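Local structure of rhusiopathiae surface protein B (Erysipelothrix rhusiopathiae, 3V10) at residues 179-193 against 256-269. The protein probably binds collagen as a cell-wall-anchored surface adhesin, this fragment being its collagen-binding region with a DEv-IgG fold. Sequence-based numbering, arbitrary orientation.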
loop_
_atom_site.group_PDB
_atom_site.type_symbol
_atom_site.label_atom_id
_atom_site.label_comp_id
_atom_site.label_asym_id
_atom_site.label_seq_id
_atom_site.Cartn_x
_atom_site.Cartn_y
_atom_site.Cartn_z
ATOM N N GLY A 179 4.992 5.454 5.179
ATOM C CA GLY A 179 4.097 5.427 6.318
ATOM C C GLY A 179 2.800 6.171 6.059
ATOM O O GLY A 179 1.873 6.115 6.868
ATOM N N ASP A 180 2.735 6.874 4.934
ATOM C CA ASP A 180 1.543 7.633 4.569
ATOM C C ASP A 180 0.689 6.853 3.576
ATOM O O ASP A 180 1.162 5.905 2.942
ATOM C CB ASP A 180 1.934 8.986 3.959
ATOM C CG ASP A 180 2.242 10.045 5.010
ATOM O OD1 ASP A 180 2.506 9.683 6.176
ATOM O OD2 ASP A 180 2.234 11.249 4.659
ATOM N N MET A 181 -0.572 7.256 3.462
ATOM C CA MET A 181 -1.532 6.631 2.558
ATOM C C MET A 181 -2.298 7.733 1.830
ATOM O O MET A 181 -2.532 8.801 2.394
ATOM C CB MET A 181 -2.505 5.753 3.351
ATOM C CG MET A 181 -1.867 4.497 3.913
ATOM S SD MET A 181 -2.748 3.691 5.279
ATOM C CE MET A 181 -2.089 4.657 6.651
ATOM N N ASN A 182 -2.686 7.476 0.583
ATOM C CA ASN A 182 -3.415 8.465 -0.201
ATOM C C ASN A 182 -4.848 7.999 -0.386
ATOM O O ASN A 182 -5.094 6.811 -0.583
ATOM C CB ASN A 182 -2.756 8.655 -1.569
ATOM C CG ASN A 182 -1.288 9.004 -1.456
ATOM O OD1 ASN A 182 -0.919 9.935 -0.741
ATOM N ND2 ASN A 182 -0.440 8.261 -2.162
ATOM N N TRP A 183 -5.789 8.933 -0.316
ATOM C CA TRP A 183 -7.200 8.585 -0.454
ATOM C C TRP A 183 -7.954 9.439 -1.462
ATOM O O TRP A 183 -7.582 10.581 -1.730
ATOM C CB TRP A 183 -7.892 8.670 0.909
ATOM C CG TRP A 183 -7.161 7.927 1.979
ATOM C CD1 TRP A 183 -6.085 8.368 2.688
ATOM C CD2 TRP A 183 -7.414 6.590 2.425
ATOM N NE1 TRP A 183 -5.648 7.393 3.546
ATOM C CE2 TRP A 183 -6.444 6.288 3.405
ATOM C CE3 TRP A 183 -8.362 5.615 2.090
ATOM C CZ2 TRP A 183 -6.397 5.051 4.058
ATOM C CZ3 TRP A 183 -8.315 4.385 2.741
ATOM C CH2 TRP A 183 -7.340 4.114 3.711
ATOM N N TRP A 184 -9.031 8.869 -2.004
ATOM C CA TRP A 184 -9.865 9.533 -3.003
ATOM C C TRP A 184 -11.352 9.383 -2.723
ATOM O O TRP A 184 -11.833 8.267 -2.558
ATOM C CB TRP A 184 -9.630 8.921 -4.392
ATOM C CG TRP A 184 -8.307 9.203 -5.012
ATOM C CD1 TRP A 184 -8.024 10.172 -5.929
ATOM C CD2 TRP A 184 -7.080 8.506 -4.771
ATOM N NE1 TRP A 184 -6.701 10.122 -6.277
ATOM C CE2 TRP A 184 -6.094 9.109 -5.581
ATOM C CE3 TRP A 184 -6.718 7.431 -3.949
ATOM C CZ2 TRP A 184 -4.764 8.673 -5.594
ATOM C CZ3 TRP A 184 -5.394 6.996 -3.959
ATOM C CH2 TRP A 184 -4.434 7.620 -4.779
ATOM N N LEU A 185 -12.072 10.501 -2.669
ATOM C CA LEU A 185 -13.524 10.468 -2.500
ATOM C C LEU A 185 -14.052 10.928 -3.865
ATOM O O LEU A 185 -13.912 12.093 -4.232
ATOM C CB LEU A 185 -13.991 11.441 -1.408
ATOM C CG LEU A 185 -13.368 11.334 -0.015
ATOM C CD1 LEU A 185 -14.107 12.284 0.937
ATOM C CD2 LEU A 185 -13.445 9.908 0.493
ATOM N N ASN A 186 -14.640 10.011 -4.625
ATOM C CA ASN A 186 -15.155 10.339 -5.954
ATOM C C ASN A 186 -16.643 10.654 -5.894
ATOM O O ASN A 186 -17.472 9.749 -5.845
ATOM C CB ASN A 186 -14.889 9.160 -6.888
ATOM C CG ASN A 186 -13.432 8.736 -6.869
ATOM O OD1 ASN A 186 -12.589 9.354 -7.517
ATOM N ND2 ASN A 186 -13.126 7.699 -6.103
ATOM N N ILE A 187 -16.970 11.943 -5.923
ATOM C CA ILE A 187 -18.350 12.398 -5.816
ATOM C C ILE A 187 -18.977 12.849 -7.124
ATOM O O ILE A 187 -18.483 13.754 -7.794
ATOM C CB ILE A 187 -18.456 13.557 -4.806
ATOM C CG1 ILE A 187 -17.749 13.161 -3.508
ATOM C CG2 ILE A 187 -19.921 13.892 -4.539
ATOM C CD1 ILE A 187 -17.628 14.288 -2.497
ATOM N N ASN A 188 -20.084 12.205 -7.464
ATOM C CA ASN A 188 -20.827 12.507 -8.674
ATOM C C ASN A 188 -20.046 12.334 -9.970
ATOM O O ASN A 188 -19.924 13.273 -10.763
ATOM C CB ASN A 188 -21.402 13.925 -8.605
ATOM C CG ASN A 188 -22.540 14.126 -9.580
ATOM O OD1 ASN A 188 -22.930 13.191 -10.279
ATOM N ND2 ASN A 188 -23.083 15.337 -9.632
ATOM N N SER A 189 -19.516 11.133 -10.182
ATOM C CA SER A 189 -18.790 10.823 -11.409
ATOM C C SER A 189 -19.745 10.926 -12.602
ATOM O O SER A 189 -19.365 11.420 -13.664
ATOM C CB SER A 189 -18.203 9.406 -11.361
ATOM O OG SER A 189 -17.071 9.331 -10.514
ATOM N N PRO A 190 -21.001 10.457 -12.443
ATOM C CA PRO A 190 -21.989 10.510 -13.530
ATOM C C PRO A 190 -22.364 11.923 -13.960
ATOM O O PRO A 190 -22.932 12.118 -15.042
ATOM C CB PRO A 190 -23.192 9.773 -12.944
ATOM C CG PRO A 190 -22.573 8.826 -11.963
ATOM C CD PRO A 190 -21.533 9.690 -11.305
ATOM N N LYS A 191 -22.059 12.900 -13.108
ATOM C CA LYS A 191 -22.378 14.298 -13.377
ATOM C C LYS A 191 -23.896 14.465 -13.345
ATOM O O LYS A 191 -24.492 15.073 -14.234
ATOM C CB LYS A 191 -21.840 14.725 -14.744
ATOM C CG LYS A 191 -20.337 14.615 -14.922
ATOM C CD LYS A 191 -19.592 15.735 -14.229
ATOM C CE LYS A 191 -18.242 15.965 -14.896
ATOM N NZ LYS A 191 -17.462 14.701 -15.038
ATOM N N GLU A 192 -24.517 13.914 -12.311
ATOM C CA GLU A 192 -25.957 13.985 -12.152
ATOM C C GLU A 192 -26.477 15.360 -11.713
ATOM O O GLU A 192 -25.761 16.164 -11.119
ATOM C CB GLU A 192 -26.410 12.924 -11.142
ATOM C CG GLU A 192 -26.566 11.494 -11.618
ATOM C CD GLU A 192 -27.299 10.670 -10.563
ATOM O OE1 GLU A 192 -28.135 11.238 -9.823
ATOM O OE2 GLU A 192 -27.064 9.452 -10.465
ATOM N N ALA A 193 -27.740 15.612 -12.036
ATOM C CA ALA A 193 -28.402 16.846 -11.653
ATOM C C ALA A 193 -29.123 16.445 -10.373
ATOM O O ALA A 193 -30.326 16.200 -10.380
ATOM C CB ALA A 193 -29.401 17.252 -12.730
ATOM N N ALA A 256 -23.316 21.035 -6.867
ATOM C CA ALA A 256 -23.098 19.621 -7.147
ATOM C C ALA A 256 -23.605 19.249 -8.530
ATOM O O ALA A 256 -23.081 18.336 -9.167
ATOM C CB ALA A 256 -23.797 18.769 -6.086
ATOM N N ALA A 257 -24.613 19.975 -8.996
ATOM C CA ALA A 257 -25.218 19.721 -10.304
ATOM C C ALA A 257 -24.231 19.526 -11.451
ATOM O O ALA A 257 -23.384 20.384 -11.723
ATOM C CB ALA A 257 -26.184 20.849 -10.654
ATOM N N LYS A 258 -24.361 18.382 -12.118
ATOM C CA LYS A 258 -23.543 18.021 -13.269
ATOM C C LYS A 258 -22.042 18.245 -13.088
ATOM O O LYS A 258 -21.323 18.509 -14.052
ATOM C CB LYS A 258 -24.052 18.794 -14.489
ATOM C CG LYS A 258 -25.555 18.640 -14.691
ATOM C CD LYS A 258 -26.088 19.515 -15.816
ATOM C CE LYS A 258 -27.595 19.337 -15.963
ATOM N NZ LYS A 258 -28.166 20.171 -17.060
ATOM N N THR A 259 -21.567 18.112 -11.856
ATOM C CA THR A 259 -20.156 18.328 -11.573
ATOM C C THR A 259 -19.564 17.193 -10.749
ATOM O O THR A 259 -20.171 16.739 -9.779
ATOM C CB THR A 259 -19.954 19.656 -10.813
ATOM O OG1 THR A 259 -20.446 20.742 -11.610
ATOM C CG2 THR A 259 -18.479 19.888 -10.513
ATOM N N THR A 260 -18.382 16.732 -11.152
ATOM C CA THR A 260 -17.693 15.663 -10.442
ATOM C C THR A 260 -16.659 16.280 -9.511
ATOM O O THR A 260 -15.845 17.105 -9.932
ATOM C CB THR A 260 -16.960 14.713 -11.409
ATOM O OG1 THR A 260 -17.908 14.084 -12.277
ATOM C CG2 THR A 260 -16.202 13.640 -10.636
ATOM N N PHE A 261 -16.699 15.879 -8.245
ATOM C CA PHE A 261 -15.764 16.378 -7.250
ATOM C C PHE A 261 -14.924 15.224 -6.742
ATOM O O PHE A 261 -15.454 14.242 -6.224
ATOM C CB PHE A 261 -16.514 17.005 -6.074
ATOM C CG PHE A 261 -17.310 18.221 -6.442
ATOM C CD1 PHE A 261 -16.717 19.478 -6.464
ATOM C CD2 PHE A 261 -18.654 18.106 -6.778
ATOM C CE1 PHE A 261 -17.453 20.609 -6.817
ATOM C CE2 PHE A 261 -19.397 19.227 -7.132
ATOM C CZ PHE A 261 -18.795 20.483 -7.149
ATOM N N THR A 262 -13.614 15.338 -6.904
ATOM C CA THR A 262 -12.705 14.311 -6.434
ATOM C C THR A 262 -11.911 14.898 -5.279
ATOM O O THR A 262 -10.979 15.672 -5.486
ATOM C CB THR A 262 -11.733 13.866 -7.540
ATOM O OG1 THR A 262 -12.480 13.466 -8.697
ATOM C CG2 THR A 262 -10.892 12.691 -7.066
ATOM N N VAL A 263 -12.314 14.549 -4.062
ATOM C CA VAL A 263 -11.638 15.025 -2.865
ATOM C C VAL A 263 -10.502 14.065 -2.529
ATOM O O VAL A 263 -10.727 12.866 -2.351
ATOM C CB VAL A 263 -12.611 15.088 -1.656
ATOM C CG1 VAL A 263 -11.872 15.549 -0.410
ATOM C CG2 VAL A 263 -13.767 16.036 -1.962
ATOM N N THR A 264 -9.281 14.587 -2.450
ATOM C CA THR A 264 -8.133 13.757 -2.121
ATOM C C THR A 264 -7.481 14.244 -0.833
ATOM O O THR A 264 -7.574 15.418 -0.480
ATOM C CB THR A 264 -7.079 13.764 -3.256
ATOM O OG1 THR A 264 -6.626 15.103 -3.491
ATOM C CG2 THR A 264 -7.684 13.206 -4.539
ATOM N N TYR A 265 -6.845 13.327 -0.122
ATOM C CA TYR A 265 -6.164 13.663 1.121
ATOM C C TYR A 265 -5.262 12.512 1.524
ATOM O O TYR A 265 -5.355 11.414 0.972
ATOM C CB TYR A 265 -7.167 13.947 2.251
ATOM C CG TYR A 265 -8.038 12.777 2.647
ATOM C CD1 TYR A 265 -9.216 12.492 1.952
ATOM C CD2 TYR A 265 -7.686 11.948 3.714
ATOM C CE1 TYR A 265 -10.021 11.416 2.309
ATOM C CE2 TYR A 265 -8.488 10.861 4.078
ATOM C CZ TYR A 265 -9.652 10.604 3.371
ATOM O OH TYR A 265 -10.451 9.538 3.714
ATOM N N ASP A 266 -4.391 12.773 2.489
ATOM C CA ASP A 266 -3.468 11.757 2.970
ATOM C C ASP A 266 -3.689 11.474 4.444
ATOM O O ASP A 266 -4.194 12.319 5.186
ATOM C CB ASP A 266 -2.009 12.215 2.817
ATOM C CG ASP A 266 -1.666 12.654 1.408
ATOM O OD1 ASP A 266 -2.342 12.217 0.458
ATOM O OD2 ASP A 266 -0.693 13.425 1.254
ATOM N N THR A 267 -3.316 10.274 4.864
ATOM C CA THR A 267 -3.375 9.928 6.274
ATOM C C THR A 267 -1.988 9.393 6.597
ATOM O O THR A 267 -1.231 9.028 5.695
ATOM C CB THR A 267 -4.435 8.862 6.606
ATOM O OG1 THR A 267 -4.081 7.614 6.003
ATOM C CG2 THR A 267 -5.805 9.320 6.133
ATOM N N ARG A 268 -1.658 9.360 7.879
ATOM C CA ARG A 268 -0.352 8.902 8.320
ATOM C C ARG A 268 -0.530 7.866 9.409
ATOM O O ARG A 268 -1.222 8.106 10.393
ATOM C CB ARG A 268 0.448 10.102 8.835
ATOM C CG ARG A 268 1.858 9.805 9.307
ATOM C CD ARG A 268 2.653 11.102 9.342
ATOM N NE ARG A 268 2.732 11.672 8.001
ATOM C CZ ARG A 268 3.096 12.917 7.720
ATOM N NH1 ARG A 268 3.429 13.759 8.692
ATOM N NH2 ARG A 268 3.114 13.322 6.457
ATOM N N ALA A 269 0.087 6.704 9.217
ATOM C CA ALA A 269 -0.001 5.629 10.193
ATOM C C ALA A 269 0.792 5.974 11.451
ATOM O O ALA A 269 1.882 6.539 11.368
ATOM C CB ALA A 269 0.532 4.331 9.580
HETATM O O HOH W 1 1.877 12.273 2.252
HETATM O O HOH W 2 -13.578 11.186 -9.172
#
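Trp-183 lays its CB over one face of the Tyr-265 ring, 3.8 Å from the ring centroid and 19° off its normal, a CH-pi contact in the DEv-IgG fold of this collagen adhesin. Strands 180-187 and 260-269 run antiparallel here, second and third across a five-stranded sheet, with Trp-183/Tyr-265 a hydrogen-bonded pair. The indole's five-membered ring lies nearly parallel to the phenol (16°) yet is slid so far that the two barely overlap. Tyr-265 holds CG between its backbone N and carbonyl carbon (chi1 63°), which turns the ring toward strand 180-187, one face meeting Trp-183 CB, while its OH is hydrogen-bonded to Asp-202 OD2. The indole NE1 donates to Thr-267 OG1 at 2.9 Å, and Thr-267 OG1 is also hydrogen-bonded to His-208 ND1. Leu-185 CG adds an apolar contact at the Tyr-265 ring edge; Met-181, Ile-187, Phe-261 and Val-263 share this face, all buried.

On the face of Asp-180 and Arg-268, the guanidinium grips the carboxylate side-on and nearly coplanar, NE to OD1 at 2.7 Å and NH2 to OD2 at 2.9 Å, both on syn lone pairs. Beyond the strand end, Asn-188 OD1 accepts from Glu-192 N at 2.7 Å, while Glu-192 O accepts from Asn-188 ND2 and, at 2.8 Å, from Lys-258 N. There Thr-260 OG1 donates to Asn-188 O at 2.6 Å and accepts from Lys-191 NZ at 2.9 Å, the same ammonium that salt-bridges Glu-220.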